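Local coordinates for carboxymuconolactone decarboxylase family protein (Methanocaldococcus jannaschii, PDB 3D7I), which is of uncertain function but belongs to the carboxymuconolactone decarboxylase (AhpD-like) family and may act as a peroxiredoxin-type oxidoreductase in oxygen detoxification, at residues I49-V52 with A53-D57; D40-T43 with Q44-A48; L72-T75 with K76-A80. One frame throughout, in Å; residues are numbered along the deposited sequence.

Contact 1: I49-V52 with A53-D57; sequences IGIV and ASRCD
Ile-51 and Arg-55 run side by side and point the same way where helix 41-53 gives out. The CG2 methyl of Ile-51 sits over one face of the Arg-55 guanidinium, nearer its rim than its middle, 3.8 Å from NH1. A bend at chi3 (-71°) folds the arginine chain back over the last helical turn and lays its flat end against that methyl. A branched isoleucine suits the place, since one branch can meet the apolar face of the guanidinium while the N-H groups point elsewhere: NH1 and NH2 bond to Ser-90 OG and Thr-89 O of the second subunit.

Ser-54 turns its hydroxyl back onto the helix backbone. In the conformer described, one of two, chi1 at 73° puts OG between the backbone N and carbonyl carbon, and it donates to Ile-51 O at 2.6 Å. The same oxygen also accepts from Ser-54 N, which stands above the carbonyl plane at 3.2 Å, so in this conformer one residue grips it twice. Ala-53 N still makes a regular helical bond to Ile-49 O (2.8 Å), whereas Arg-55 N reaches back only three residues, to Val-52 O at 3.1 Å.

Three-residue bonds, longer and met from above the carbonyl plane, thus replace the regular pattern as the helix ends, helped by the serine hydroxyl in at least one conformer, while the two terminal nitrogens of Arg-55 tie this end to a neighbouring subunit.

Contact 2: D40-T43 with Q44-A48; sequences DYKT and QKLIA
Tyr-41 and Lys-45, one helical turn apart, extend in the same direction, and the lysine's aliphatic chain lies along the tyrosine ring. This is a CH-pi contact: Lys-45 CG stands over one face, 4.2 Å from the ring centroid and 24° off its normal, displaced toward the rim. A bend at chi2 (-75°) turns the lysine chain along the ring, bringing CE to 3.4 Å from Tyr-41 CE1. Lysine suits a partly exposed position, its long methylenes covering an aromatic face while the amine lies past the ring, near Tyr-41 OH. Phe-34 meets the Tyr-41 ring edge-to-face.

The polar contacts begin with Asp-40, the N-cap of helix 41-53, whose short carboxylate can reach the first turn; Thr-43 offers it a hydroxyl as well as an N-H. Asp-40 OD1 accepts both: Thr-43 N nearly along the C-O axis at 2.9 Å, and Thr-43 OG1, also at 2.9 Å, from above the carboxylate plane. Regular helical bonds follow, among them Gln-44 N to Asp-40 O at 3.1 Å and Lys-45 N to Tyr-41 O at 2.8 Å. Gln-44 spends its NE2 on Val-33 O and on Asp-81 O of the second subunit.

Apolar packing is slight: Thr-43 CG2 lies 4.1 Å from Ile-47 CD1.

A carboxylate held at the helix start would favourably meet the positive end of the helix dipole, and the threonine's paired donors fix how it is turned.

Contact 3: L72-T75 with K76-A80; sequences LGIT and KEEIA
The carboxylate of Glu-78 is the flat group that reaches back across this turn, its OE1 taking the N-H of Thr-75 at 2.9 Å on the anti side, 33° out of the carboxylate plane. Ile-74 lies close by, crossing Glu-78 at about a right angle with CG2 3.7 Å from OE1. A water bridges OE1 to Gly-73 O, donating to both, while OE2 is held by Lys-42.

The return bond completes a capping box: Glu-78 N donates to Thr-75 OG1 at 3.0 Å. The threonine hydroxyl can do this because chi1 (62°) puts OG1 between the backbone N and carbonyl carbon, facing the first turn of the helix. A second water links OG1 to Glu-77 OE1. Gly-73, with phi of 70°, adopts the positive-phi conformation that lets the chain leave the preceding helix; without a CB, glycine accommodates it easily.

Ile-74 CG2 also packs on Ile-79 CG1 at 3.7 Å, the two side chains crossing at about a right angle. The turn joins helix 58-72 to helix 76-90: Ile-74 leans on Ala-68 of the former and on Leu-46 of helix 41-53, while Ile-79 touches Met-65 of helix 58-72 and Leu-102 of helix 92-104.

Overall arrangement
Along the chain the order is contact 2, contact 1, contact 3. Contact 2 lies at the start of helix 41-53 and contact 1 at its end and in the loop that follows, their centres 14 Å apart. Contact 3 comes after helix 58-72 and opens helix 76-90. Its centre is 11 Å from that of contact 2 and 15 Å from that of contact 1. The chain thereby returns to the start of helix 41-53: Lys-42 NZ forms a salt bridge with Glu-78 OE2 at 2.7 Å, and Leu-72 packs on Tyr-41 and Lys-45. Contact 1 touches contact 3 through Ile-49 and Ile-79. In this all-helical fold, contacts 2 and 3 bring two helix starts together, while contact 1 closes the other end of helix 41-53; each also meets the second subunit.

Contact 1: I49-V52 with A53-D57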
ATOM      1  N   ILE B  49       2.149 -14.305  -8.336  1.00 23.22           N
ATOM      2  CA  ILE B  49       1.826 -13.374  -9.435  1.00 23.42           C
ATOM      3  C   ILE B  49       0.710 -12.452  -9.016  1.00 22.45           C
ATOM      4  O   ILE B  49       0.805 -11.251  -9.201  1.00 22.38           O
ATOM      5  CB  ILE B  49       1.467 -14.110 -10.747  1.00 22.22           C
ATOM      6  CG1 ILE B  49       2.686 -14.830 -11.328  1.00 26.05           C
ATOM      7  CG2 ILE B  49       0.934 -13.122 -11.834  1.00 25.18           C
ATOM      8  CD1 ILE B  49       2.319 -15.920 -12.321  1.00 25.14           C
ATOM      9  N   GLY B  50      -0.366 -13.025  -8.455  1.00 23.64           N
ATOM     10  CA  GLY B  50      -1.485 -12.231  -7.971  1.00 22.69           C
ATOM     11  C   GLY B  50      -1.085 -11.148  -6.988  1.00 22.13           C
ATOM     12  O   GLY B  50      -1.509  -9.994  -7.085  1.00 22.25           O
ATOM     13  N   ILE B  51      -0.259 -11.521  -6.015  1.00 21.97           N
ATOM     14  CA  ILE B  51       0.142 -10.592  -4.989  1.00 23.22           C
ATOM     15  C   ILE B  51       0.966  -9.463  -5.579  1.00 20.30           C
ATOM     16  O   ILE B  51       0.717  -8.300  -5.293  1.00 22.58           O
ATOM     17  CB  ILE B  51       0.923 -11.283  -3.845  1.00 23.33           C
ATOM     18  CG1 ILE B  51      -0.013 -12.217  -3.052  1.00 25.36           C
ATOM     19  CG2 ILE B  51       1.573 -10.246  -2.896  1.00 25.70           C
ATOM     20  CD1 ILE B  51       0.673 -13.180  -2.097  1.00 23.40           C
ATOM     21  N   VAL B  52       1.979  -9.804  -6.362  1.00 22.13           N
ATOM     22  CA  VAL B  52       2.864  -8.798  -6.966  0.50 22.96           C
ATOM     23  C   VAL B  52       2.087  -7.896  -7.932  1.00 22.59           C
ATOM     24  O   VAL B  52       2.283  -6.670  -7.982  1.00 23.85           O
ATOM     25  CB  VAL B  52       4.028  -9.481  -7.700  0.50 23.96           C
ATOM     26  CG1 VAL B  52       4.923  -8.446  -8.387  0.50 22.52           C
ATOM     27  CG2 VAL B  52       4.866 -10.332  -6.709  0.50 24.56           C
ATOM     28  N   ALA B  53       1.173  -8.508  -8.696  1.00 21.97           N
ATOM     29  CA  ALA B  53       0.383  -7.734  -9.649  1.00 22.83           C
ATOM     30  C   ALA B  53      -0.588  -6.789  -8.962  1.00 24.96           C
ATOM     31  O   ALA B  53      -1.033  -5.829  -9.589  1.00 27.05           O
ATOM     32  CB  ALA B  53      -0.358  -8.639 -10.660  1.00 22.19           C
ATOM     33  N   SER B  54      -0.927  -7.041  -7.697  1.00 23.44           N
ATOM     34  CA  SER B  54      -1.846  -6.204  -6.948  0.50 24.03           C
ATOM     35  C   SER B  54      -1.183  -4.889  -6.540  1.00 28.22           C
ATOM     36  O   SER B  54      -1.870  -3.955  -6.153  1.00 29.44           O
ATOM     37  CB  SER B  54      -2.418  -6.936  -5.720  0.50 24.46           C
ATOM     38  OG  SER B  54      -1.482  -7.111  -4.656  0.50 17.33           O
ATOM     39  N   ARG B  55       0.147  -4.853  -6.642  1.00 27.88           N
ATOM     40  CA  ARG B  55       0.978  -3.694  -6.282  1.00 36.49           C
ATOM     41  C   ARG B  55       1.574  -3.026  -7.533  1.00 42.51           C
ATOM     42  O   ARG B  55       1.221  -3.388  -8.659  1.00 42.98           O
ATOM     43  CB  ARG B  55       2.064  -4.162  -5.318  1.00 36.62           C
ATOM     44  CG  ARG B  55       1.445  -4.894  -4.131  1.00 36.07           C
ATOM     45  CD  ARG B  55       2.352  -4.997  -2.943  1.00 46.03           C
ATOM     46  NE  ARG B  55       3.429  -5.934  -3.218  1.00 47.58           N
ATOM     47  CZ  ARG B  55       3.806  -6.944  -2.432  1.00 48.31           C
ATOM     48  NH1 ARG B  55       3.195  -7.199  -1.268  1.00 41.50           N
ATOM     49  NH2 ARG B  55       4.810  -7.708  -2.838  1.00 45.55           N
ATOM     50  N   CYS B  56       2.457  -2.041  -7.367  1.00 47.81           N
ATOM     51  CA  CYS B  56       2.841  -1.201  -8.523  1.00 53.06           C
ATOM     52  C   CYS B  56       4.164  -1.569  -9.181  1.00 53.53           C
ATOM     53  O   CYS B  56       4.531  -0.976 -10.198  1.00 55.63           O
ATOM     54  CB  CYS B  56       2.879   0.289  -8.145  1.00 54.41           C
ATOM     55  SG  CYS B  56       1.428   0.878  -7.244  1.00 70.70           S
ATOM     56  N   ASP B  57       4.889  -2.526  -8.621  1.00 51.11           N
ATOM     57  CA  ASP B  57       6.219  -2.799  -9.128  1.00 50.75           C
ATOM     58  C   ASP B  57       6.112  -3.557 -10.469  1.00 47.60           C
ATOM     59  O   ASP B  57       6.075  -4.788 -10.497  1.00 47.73           O
ATOM     60  CB  ASP B  57       7.062  -3.555  -8.077  1.00 51.45           C
ATOM     61  CG  ASP B  57       8.533  -3.627  -8.440  1.00 55.00           C
ATOM     62  OD1 ASP B  57       8.910  -3.095  -9.508  1.00 59.75           O
ATOM     63  OD2 ASP B  57       9.308  -4.225  -7.652  1.00 56.95           O
TER

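Contact 2: D40-T43 with Q44-A48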
ATOM      1  N   ASP B  40       0.519 -27.193  -4.635  1.00 25.77           N
ATOM      2  CA  ASP B  40       1.726 -27.446  -5.412  1.00 26.59           C
ATOM      3  C   ASP B  40       2.417 -26.143  -5.796  1.00 26.80           C
ATOM      4  O   ASP B  40       1.916 -25.055  -5.544  1.00 24.07           O
ATOM      5  CB  ASP B  40       1.437 -28.369  -6.610  1.00 27.84           C
ATOM      6  CG  ASP B  40       0.526 -27.761  -7.650  1.00 31.36           C
ATOM      7  OD1 ASP B  40       0.304 -26.526  -7.712  1.00 28.62           O
ATOM      8  OD2 ASP B  40       0.010 -28.565  -8.456  1.00 33.78           O
ATOM      9  N   TYR B  41       3.610 -26.268  -6.343  1.00 25.33           N
ATOM     10  CA  TYR B  41       4.432 -25.110  -6.648  1.00 24.51           C
ATOM     11  C   TYR B  41       3.771 -24.185  -7.672  1.00 25.46           C
ATOM     12  O   TYR B  41       3.797 -22.957  -7.532  1.00 24.60           O
ATOM     13  CB  TYR B  41       5.754 -25.632  -7.203  1.00 28.58           C
ATOM     14  CG  TYR B  41       6.821 -24.617  -7.478  1.00 27.35           C
ATOM     15  CD1 TYR B  41       7.071 -23.568  -6.607  1.00 42.63           C
ATOM     16  CD2 TYR B  41       7.642 -24.748  -8.602  1.00 35.86           C
ATOM     17  CE1 TYR B  41       8.091 -22.659  -6.861  1.00 45.32           C
ATOM     18  CE2 TYR B  41       8.651 -23.851  -8.861  1.00 36.50           C
ATOM     19  CZ  TYR B  41       8.881 -22.819  -7.988  1.00 41.69           C
ATOM     20  OH  TYR B  41       9.900 -21.929  -8.241  1.00 43.10           O
ATOM     21  N   LYS B  42       3.178 -24.775  -8.698  1.00 24.17           N
ATOM     22  CA  LYS B  42       2.438 -23.968  -9.690  1.00 26.03           C
ATOM     23  C   LYS B  42       1.381 -23.074  -9.047  1.00 24.80           C
ATOM     24  O   LYS B  42       1.291 -21.888  -9.372  1.00 24.41           O
ATOM     25  CB  LYS B  42       1.803 -24.860 -10.740  1.00 26.17           C
ATOM     26  CG  LYS B  42       1.028 -24.135 -11.834  1.00 31.58           C
ATOM     27  CD  LYS B  42       0.321 -25.144 -12.748  1.00 33.11           C
ATOM     28  CE  LYS B  42      -0.337 -24.466 -13.947  1.00 42.88           C
ATOM     29  NZ  LYS B  42      -0.974 -25.455 -14.866  1.00 41.08           N
ATOM     30  N   THR B  43       0.579 -23.642  -8.162  1.00 24.70           N
ATOM     31  CA  THR B  43      -0.464 -22.880  -7.475  1.00 23.81           C
ATOM     32  C   THR B  43       0.119 -21.738  -6.653  1.00 24.23           C
ATOM     33  O   THR B  43      -0.375 -20.623  -6.686  1.00 23.25           O
ATOM     34  CB  THR B  43      -1.346 -23.770  -6.587  1.00 24.82           C
ATOM     35  OG1 THR B  43      -1.978 -24.757  -7.404  1.00 25.22           O
ATOM     36  CG2 THR B  43      -2.425 -22.960  -5.881  1.00 25.77           C
ATOM     37  N   GLN B  44       1.184 -22.025  -5.919  1.00 23.43           N
ATOM     38  CA  GLN B  44       1.854 -21.002  -5.154  1.00 22.86           C
ATOM     39  C   GLN B  44       2.456 -19.889  -6.021  1.00 23.94           C
ATOM     40  O   GLN B  44       2.416 -18.740  -5.629  1.00 22.91           O
ATOM     41  CB  GLN B  44       2.937 -21.609  -4.276  1.00 24.01           C
ATOM     42  CG  GLN B  44       2.426 -22.446  -3.157  1.00 22.72           C
ATOM     43  CD  GLN B  44       3.546 -22.910  -2.272  1.00 23.02           C
ATOM     44  OE1 GLN B  44       4.426 -23.623  -2.739  1.00 25.62           O
ATOM     45  NE2 GLN B  44       3.515 -22.520  -0.988  1.00 24.23           N
ATOM     46  N   LYS B  45       3.035 -20.237  -7.158  1.00 23.49           N
ATOM     47  CA  LYS B  45       3.570 -19.224  -8.069  1.00 22.94           C
ATOM     48  C   LYS B  45       2.470 -18.350  -8.676  1.00 23.73           C
ATOM     49  O   LYS B  45       2.668 -17.158  -8.863  1.00 23.97           O
ATOM     50  CB  LYS B  45       4.411 -19.874  -9.176  1.00 26.12           C
ATOM     51  CG  LYS B  45       5.788 -20.241  -8.667  1.00 37.14           C
ATOM     52  CD  LYS B  45       6.693 -19.009  -8.516  1.00 40.63           C
ATOM     53  CE  LYS B  45       8.025 -19.428  -7.894  1.00 46.64           C
ATOM     54  NZ  LYS B  45       8.973 -18.292  -7.682  1.00 41.05           N
ATOM     55  N   LEU B  46       1.319 -18.947  -8.964  1.00 22.77           N
ATOM     56  CA  LEU B  46       0.127 -18.182  -9.413  1.00 22.94           C
ATOM     57  C   LEU B  46      -0.333 -17.190  -8.348  1.00 20.00           C
ATOM     58  O   LEU B  46      -0.657 -16.035  -8.641  1.00 21.82           O
ATOM     59  CB  LEU B  46      -1.020 -19.132  -9.825  1.00 24.89           C
ATOM     60  CG  LEU B  46      -0.771 -19.975 -11.087  1.00 24.96           C
ATOM     61  CD1 LEU B  46      -1.840 -21.056 -11.257  1.00 25.24           C
ATOM     62  CD2 LEU B  46      -0.712 -19.095 -12.347  1.00 26.64           C
ATOM     63  N   ILE B  47      -0.313 -17.624  -7.089  1.00 20.74           N
ATOM     64  CA  ILE B  47      -0.590 -16.750  -5.970  1.00 21.62           C
ATOM     65  C   ILE B  47       0.422 -15.601  -5.898  1.00 20.78           C
ATOM     66  O   ILE B  47       0.048 -14.447  -5.700  1.00 21.91           O
ATOM     67  CB  ILE B  47      -0.627 -17.553  -4.649  1.00 22.08           C
ATOM     68  CG1 ILE B  47      -1.826 -18.513  -4.626  1.00 24.84           C
ATOM     69  CG2 ILE B  47      -0.681 -16.616  -3.405  1.00 22.38           C
ATOM     70  CD1 ILE B  47      -1.688 -19.651  -3.580  1.00 22.86           C
ATOM     71  N   ALA B  48       1.707 -15.929  -6.082  1.00 21.87           N
ATOM     72  CA  ALA B  48       2.763 -14.914  -6.046  1.00 21.24           C
ATOM     73  C   ALA B  48       2.524 -13.859  -7.137  1.00 21.15           C
ATOM     74  O   ALA B  48       2.666 -12.667  -6.896  1.00 23.10           O
ATOM     75  CB  ALA B  48       4.165 -15.571  -6.185  1.00 21.67           C
TER

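Contact 3: L72-T75 with K76-A80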
ATOM      1  N   LEU B  72       7.921 -22.911 -14.989  1.00 39.71           N
ATOM      2  CA  LEU B  72       6.810 -23.831 -14.726  1.00 38.07           C
ATOM      3  C   LEU B  72       5.904 -24.104 -15.926  1.00 34.95           C
ATOM      4  O   LEU B  72       4.987 -24.915 -15.838  1.00 37.25           O
ATOM      5  CB  LEU B  72       5.956 -23.300 -13.553  1.00 39.04           C
ATOM      6  CG  LEU B  72       6.638 -23.117 -12.188  1.00 43.95           C
ATOM      7  CD1 LEU B  72       7.476 -21.834 -12.140  1.00 50.69           C
ATOM      8  CD2 LEU B  72       5.624 -23.104 -11.051  1.00 39.57           C
ATOM      9  N   GLY B  73       6.106 -23.424 -17.043  1.00 31.62           N
ATOM     10  CA  GLY B  73       5.196 -23.610 -18.174  1.00 31.33           C
ATOM     11  C   GLY B  73       3.792 -23.049 -17.954  1.00 30.39           C
ATOM     12  O   GLY B  73       2.824 -23.465 -18.613  1.00 31.58           O
ATOM     13  N   ILE B  74       3.669 -22.094 -17.037  1.00 32.06           N
ATOM     14  CA  ILE B  74       2.379 -21.407 -16.821  1.00 28.57           C
ATOM     15  C   ILE B  74       2.003 -20.650 -18.116  1.00 29.16           C
ATOM     16  O   ILE B  74       2.882 -20.088 -18.770  1.00 29.32           O
ATOM     17  CB  ILE B  74       2.461 -20.526 -15.557  1.00 30.50           C
ATOM     18  CG1 ILE B  74       2.347 -21.427 -14.306  1.00 27.84           C
ATOM     19  CG2 ILE B  74       1.378 -19.414 -15.571  1.00 25.19           C
ATOM     20  CD1 ILE B  74       2.696 -20.772 -12.974  1.00 30.38           C
ATOM     21  N   THR B  75       0.729 -20.681 -18.518  1.00 27.36           N
ATOM     22  CA  THR B  75       0.307 -20.022 -19.774  1.00 27.26           C
ATOM     23  C   THR B  75      -0.146 -18.583 -19.572  1.00 27.58           C
ATOM     24  O   THR B  75      -0.486 -18.191 -18.464  1.00 24.17           O
ATOM     25  CB  THR B  75      -0.841 -20.748 -20.487  1.00 29.19           C
ATOM     26  OG1 THR B  75      -1.995 -20.758 -19.658  1.00 28.81           O
ATOM     27  CG2 THR B  75      -0.420 -22.261 -20.923  1.00 28.98           C
ATOM     28  N   LYS B  76      -0.203 -17.807 -20.652  1.00 26.69           N
ATOM     29  CA  LYS B  76      -0.754 -16.456 -20.539  1.00 24.94           C
ATOM     30  C   LYS B  76      -2.235 -16.522 -20.144  1.00 24.97           C
ATOM     31  O   LYS B  76      -2.689 -15.666 -19.378  1.00 24.26           O
ATOM     32  CB  LYS B  76      -0.577 -15.656 -21.827  1.00 25.92           C
ATOM     33  CG  LYS B  76       0.871 -15.298 -22.168  1.00 25.04           C
ATOM     34  CD  LYS B  76       0.909 -14.262 -23.298  1.00 27.40           C
ATOM     35  CE  LYS B  76       2.278 -13.602 -23.423  1.00 30.74           C
ATOM     36  NZ  LYS B  76       2.194 -12.355 -24.251  1.00 29.47           N
ATOM     37  N   GLU B  77      -2.965 -17.553 -20.604  1.00 23.62           N
ATOM     38  CA  GLU B  77      -4.367 -17.737 -20.213  1.00 27.19           C
ATOM     39  C   GLU B  77      -4.520 -17.972 -18.698  1.00 22.94           C
ATOM     40  O   GLU B  77      -5.422 -17.441 -18.065  1.00 25.59           O
ATOM     41  CB  GLU B  77      -5.006 -18.912 -20.968  1.00 28.02           C
ATOM     42  CG  GLU B  77      -6.525 -19.014 -20.741  1.00 35.01           C
ATOM     43  CD  GLU B  77      -7.171 -20.170 -21.512  1.00 37.01           C
ATOM     44  OE1 GLU B  77      -6.505 -21.228 -21.691  1.00 52.64           O
ATOM     45  OE2 GLU B  77      -8.341 -19.997 -21.937  1.00 48.87           O
ATOM     46  N   GLU B  78      -3.627 -18.759 -18.115  1.00 24.57           N
ATOM     47  CA  GLU B  78      -3.636 -18.954 -16.666  1.00 24.63           C
ATOM     48  C   GLU B  78      -3.319 -17.649 -15.920  1.00 24.30           C
ATOM     49  O   GLU B  78      -3.964 -17.324 -14.921  1.00 23.45           O
ATOM     50  CB  GLU B  78      -2.653 -20.041 -16.248  1.00 25.09           C
ATOM     51  CG  GLU B  78      -3.079 -21.428 -16.687  1.00 28.85           C
ATOM     52  CD  GLU B  78      -2.018 -22.510 -16.467  1.00 30.84           C
ATOM     53  OE1 GLU B  78      -0.792 -22.245 -16.537  1.00 33.27           O
ATOM     54  OE2 GLU B  78      -2.430 -23.654 -16.211  1.00 33.37           O
ATOM     55  N   ILE B  79      -2.321 -16.917 -16.406  1.00 24.49           N
ATOM     56  CA  ILE B  79      -2.011 -15.606 -15.818  1.00 23.04           C
ATOM     57  C   ILE B  79      -3.196 -14.636 -15.919  1.00 21.63           C
ATOM     58  O   ILE B  79      -3.530 -13.945 -14.955  1.00 21.32           O
ATOM     59  CB  ILE B  79      -0.688 -14.979 -16.380  1.00 22.33           C
ATOM     60  CG1 ILE B  79       0.508 -15.892 -16.088  1.00 25.20           C
ATOM     61  CG2 ILE B  79      -0.421 -13.619 -15.721  1.00 21.31           C
ATOM     62  CD1 ILE B  79       1.755 -15.499 -16.831  1.00 24.12           C
ATOM     63  N   ALA B  80      -3.886 -14.630 -17.050  1.00 22.41           N
ATOM     64  CA  ALA B  80      -5.033 -13.771 -17.205  1.00 20.30           C
ATOM     65  C   ALA B  80      -6.105 -14.091 -16.162  1.00 21.42           C
ATOM     66  O   ALA B  80      -6.725 -13.195 -15.617  1.00 20.43           O
ATOM     67  CB  ALA B  80      -5.589 -13.864 -18.612  1.00 22.66           C
TER
HETATM   68  O   HOH W   1       0.387 -24.448 -17.522  1.00 44.63           O
HETATM   69  O   HOH W   2      -3.969 -22.322 -20.456  1.00 49.92           O